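Local coordinates for hypothetical protein TM0486 (Thermotoga maritima, PDB 1VK8) that probably binds thiamin and is thought to take part in the cell's response to oxidative conditions, at residues W45-E50 with E63-R68. Sequence-based numbering, arbitrary orientation.
Sequences WGMKYE and EEIMDR
Trp45 lies flat under the side chain of Arg68, whose CB stands 3.4 Å from the centroid of the indole six-membered ring and 12° off its normal, a CH-pi contact over the face. From there the arginine chain runs back across the five-membered ring, and its guanidinium, tilted by 10° from the indole plane, has Trp45 CD1 over one face, offset toward the rim. The bend at chi2 (-61°) turns CD back over the pyrrole part of the indole, near CD1 and NE1. Beside this contact, Met47, a selenomethionine, reaches the helix with an extended chain: SE meets Ile65 CG1 at 3.5 Å, while the terminal methyl CE rests 3.5 Å from Glu64 CD, touching the carboxylate end of that side chain. No direct hydrogen bond joins the segments; two waters make the polar links. One accepts from Trp45 NE1 (2.8 Å) and donates to Arg68 O. The other accepts from Arg68 NE, in the guanidinium plane, and donates to Trp45 O and Glu64 OE2, the last at 2.6 Å. In the ferredoxin-like alpha/beta fold of this thiamine-binding family, helices 31-43 and 62-76 pack on an antiparallel sheet ordered 48-51, 56-60, 16-24, 82-92; here the turn leaving the first helix, with Gly46 at positive phi, meets the second helix in the connection to strand 48-51, outermost in the sheet of this chain. Replacing Trp45 by alanine would remove the indole, which is likely to leave a gap along the Arg68 chain and the first water without its NE1 donor. Further out, Ile20 and Val58 of the sheet touch the indole, and Val16, Val18 and Val58 pack against Ile65. At the helix start, Glu61 OE1 accepts a hydrogen bond from Glu64 N, while Arg68 NH1 has a long, weak ion pair with Glu71.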
loop_
_atom_site.group_PDB
_atom_site.type_symbol
_atom_site.label_atom_id
_atom_site.label_comp_id
_atom_site.label_asym_id
_atom_site.label_seq_id
_atom_site.Cartn_x
_atom_site.Cartn_y
_atom_site.Cartn_z
ATOM N N TRP C 45 -7.818 21.691 -3.322
ATOM C CA TRP C 45 -8.894 21.030 -4.049
ATOM C C TRP C 45 -10.255 21.364 -3.501
ATOM O O TRP C 45 -11.237 21.052 -4.158
ATOM C CB TRP C 45 -8.744 19.502 -4.039
ATOM C CG TRP C 45 -7.486 18.979 -4.711
ATOM C CD1 TRP C 45 -6.595 19.679 -5.458
ATOM C CD2 TRP C 45 -7.020 17.629 -4.677
ATOM N NE1 TRP C 45 -5.586 18.846 -5.875
ATOM C CE2 TRP C 45 -5.819 17.583 -5.400
ATOM C CE3 TRP C 45 -7.503 16.442 -4.094
ATOM C CZ2 TRP C 45 -5.096 16.402 -5.562
ATOM C CZ3 TRP C 45 -6.783 15.271 -4.254
ATOM C CH2 TRP C 45 -5.597 15.266 -4.988
ATOM N N GLY C 46 -10.328 21.882 -2.266
ATOM C CA GLY C 46 -11.596 22.260 -1.675
ATOM C C GLY C 46 -12.336 21.128 -0.980
ATOM O O GLY C 46 -13.431 21.323 -0.430
HETATM N N MSE C 47 -11.762 19.937 -1.024
HETATM C CA MSE C 47 -12.331 18.756 -0.361
HETATM C C MSE C 47 -11.864 18.608 1.034
HETATM O O MSE C 47 -10.781 19.061 1.387
HETATM C CB MSE C 47 -11.950 17.484 -1.098
HETATM C CG MSE C 47 -12.441 17.505 -2.472
HETATM SE SE MSE C 47 -11.694 15.877 -3.408
HETATM C CE MSE C 47 -12.592 16.262 -4.979
ATOM N N LYS C 48 -12.729 18.014 1.848
ATOM C CA LYS C 48 -12.374 17.639 3.197
ATOM C C LYS C 48 -11.149 16.727 3.110
ATOM O O LYS C 48 -11.104 15.789 2.310
ATOM C CB LYS C 48 -13.543 16.945 3.926
ATOM C CG LYS C 48 -13.205 16.451 5.344
ATOM C CD LYS C 48 -14.383 15.772 6.019
ATOM C CE LYS C 48 -14.035 15.391 7.481
ATOM N NZ LYS C 48 -15.226 14.951 8.224
ATOM N N TYR C 49 -10.170 17.005 3.959
ATOM C CA TYR C 49 -8.951 16.210 3.969
ATOM C C TYR C 49 -8.380 16.149 5.378
ATOM O O TYR C 49 -8.658 16.982 6.209
ATOM C CB TYR C 49 -7.945 16.781 2.953
ATOM C CG TYR C 49 -7.328 18.068 3.398
ATOM C CD1 TYR C 49 -7.930 19.303 3.104
ATOM C CD2 TYR C 49 -6.135 18.081 4.090
ATOM C CE1 TYR C 49 -7.385 20.491 3.527
ATOM C CE2 TYR C 49 -5.567 19.281 4.502
ATOM C CZ TYR C 49 -6.200 20.482 4.221
ATOM O OH TYR C 49 -5.648 21.662 4.641
ATOM N N GLU C 50 -7.580 15.130 5.630
ATOM C CA GLU C 50 -6.892 14.946 6.907
ATOM C C GLU C 50 -5.477 14.478 6.593
ATOM O O GLU C 50 -5.296 13.483 5.883
ATOM C CB GLU C 50 -7.616 13.860 7.666
ATOM C CG GLU C 50 -7.128 13.607 9.051
ATOM C CD GLU C 50 -7.992 12.550 9.705
ATOM O OE1 GLU C 50 -9.217 12.731 9.737
ATOM O OE2 GLU C 50 -7.458 11.528 10.135
ATOM N N GLU C 63 -14.381 10.363 -9.468
ATOM C CA GLU C 63 -13.786 10.743 -10.740
ATOM C C GLU C 63 -13.109 12.104 -10.650
ATOM O O GLU C 63 -12.083 12.322 -11.256
ATOM C CB GLU C 63 -14.827 10.699 -11.861
ATOM C CG GLU C 63 -15.322 9.273 -12.048
ATOM C CD GLU C 63 -16.076 9.002 -13.335
ATOM O OE1 GLU C 63 -16.241 9.925 -14.154
ATOM O OE2 GLU C 63 -16.497 7.833 -13.527
ATOM N N GLU C 64 -13.672 13.011 -9.869
ATOM C CA GLU C 64 -13.024 14.286 -9.621
ATOM C C GLU C 64 -11.675 14.106 -8.932
ATOM O O GLU C 64 -10.699 14.727 -9.325
ATOM C CB GLU C 64 -13.910 15.168 -8.757
ATOM C CG GLU C 64 -13.405 16.605 -8.674
ATOM C CD GLU C 64 -14.289 17.516 -7.831
ATOM O OE1 GLU C 64 -15.471 17.171 -7.544
ATOM O OE2 GLU C 64 -13.778 18.591 -7.456
ATOM N N ILE C 65 -11.609 13.256 -7.914
ATOM C CA ILE C 65 -10.336 12.974 -7.220
ATOM C C ILE C 65 -9.321 12.373 -8.216
ATOM O O ILE C 65 -8.162 12.781 -8.253
ATOM C CB ILE C 65 -10.542 12.058 -5.973
ATOM C CG1 ILE C 65 -11.325 12.743 -4.866
ATOM C CG2 ILE C 65 -9.186 11.630 -5.383
ATOM C CD1 ILE C 65 -11.949 11.706 -3.853
HETATM N N MSE C 66 -9.757 11.436 -9.051
HETATM C CA MSE C 66 -8.843 10.828 -10.040
HETATM C C MSE C 66 -8.268 11.905 -10.966
HETATM O O MSE C 66 -7.087 11.923 -11.239
HETATM C CB MSE C 66 -9.537 9.723 -10.838
HETATM C CG MSE C 66 -9.946 8.531 -10.029
HETATM SE SE MSE C 66 -8.418 7.753 -8.973
HETATM C CE MSE C 66 -8.881 8.388 -7.202
ATOM N N ASP C 67 -9.103 12.853 -11.400
ATOM C CA ASP C 67 -8.636 13.968 -12.210
ATOM C C ASP C 67 -7.679 14.884 -11.461
ATOM O O ASP C 67 -6.728 15.405 -12.040
ATOM C CB ASP C 67 -9.830 14.793 -12.720
ATOM C CG ASP C 67 -10.626 14.085 -13.824
ATOM O OD1 ASP C 67 -10.123 13.129 -14.460
ATOM O OD2 ASP C 67 -11.792 14.429 -14.103
ATOM N N ARG C 68 -7.934 15.109 -10.175
ATOM C CA ARG C 68 -7.018 15.889 -9.357
ATOM C C ARG C 68 -5.689 15.186 -9.170
ATOM O O ARG C 68 -4.641 15.828 -9.117
ATOM C CB ARG C 68 -7.634 16.212 -7.987
ATOM C CG ARG C 68 -8.827 17.122 -8.063
ATOM C CD ARG C 68 -8.532 18.438 -8.649
ATOM N NE ARG C 68 -9.446 19.444 -8.124
ATOM C CZ ARG C 68 -9.263 20.740 -8.276
ATOM N NH1 ARG C 68 -8.230 21.200 -8.967
ATOM N NH2 ARG C 68 -10.127 21.594 -7.766
HETATM O O HOH W 1 -3.987 18.483 -8.200
HETATM O O HOH W 2 -11.559 19.516 -6.513
#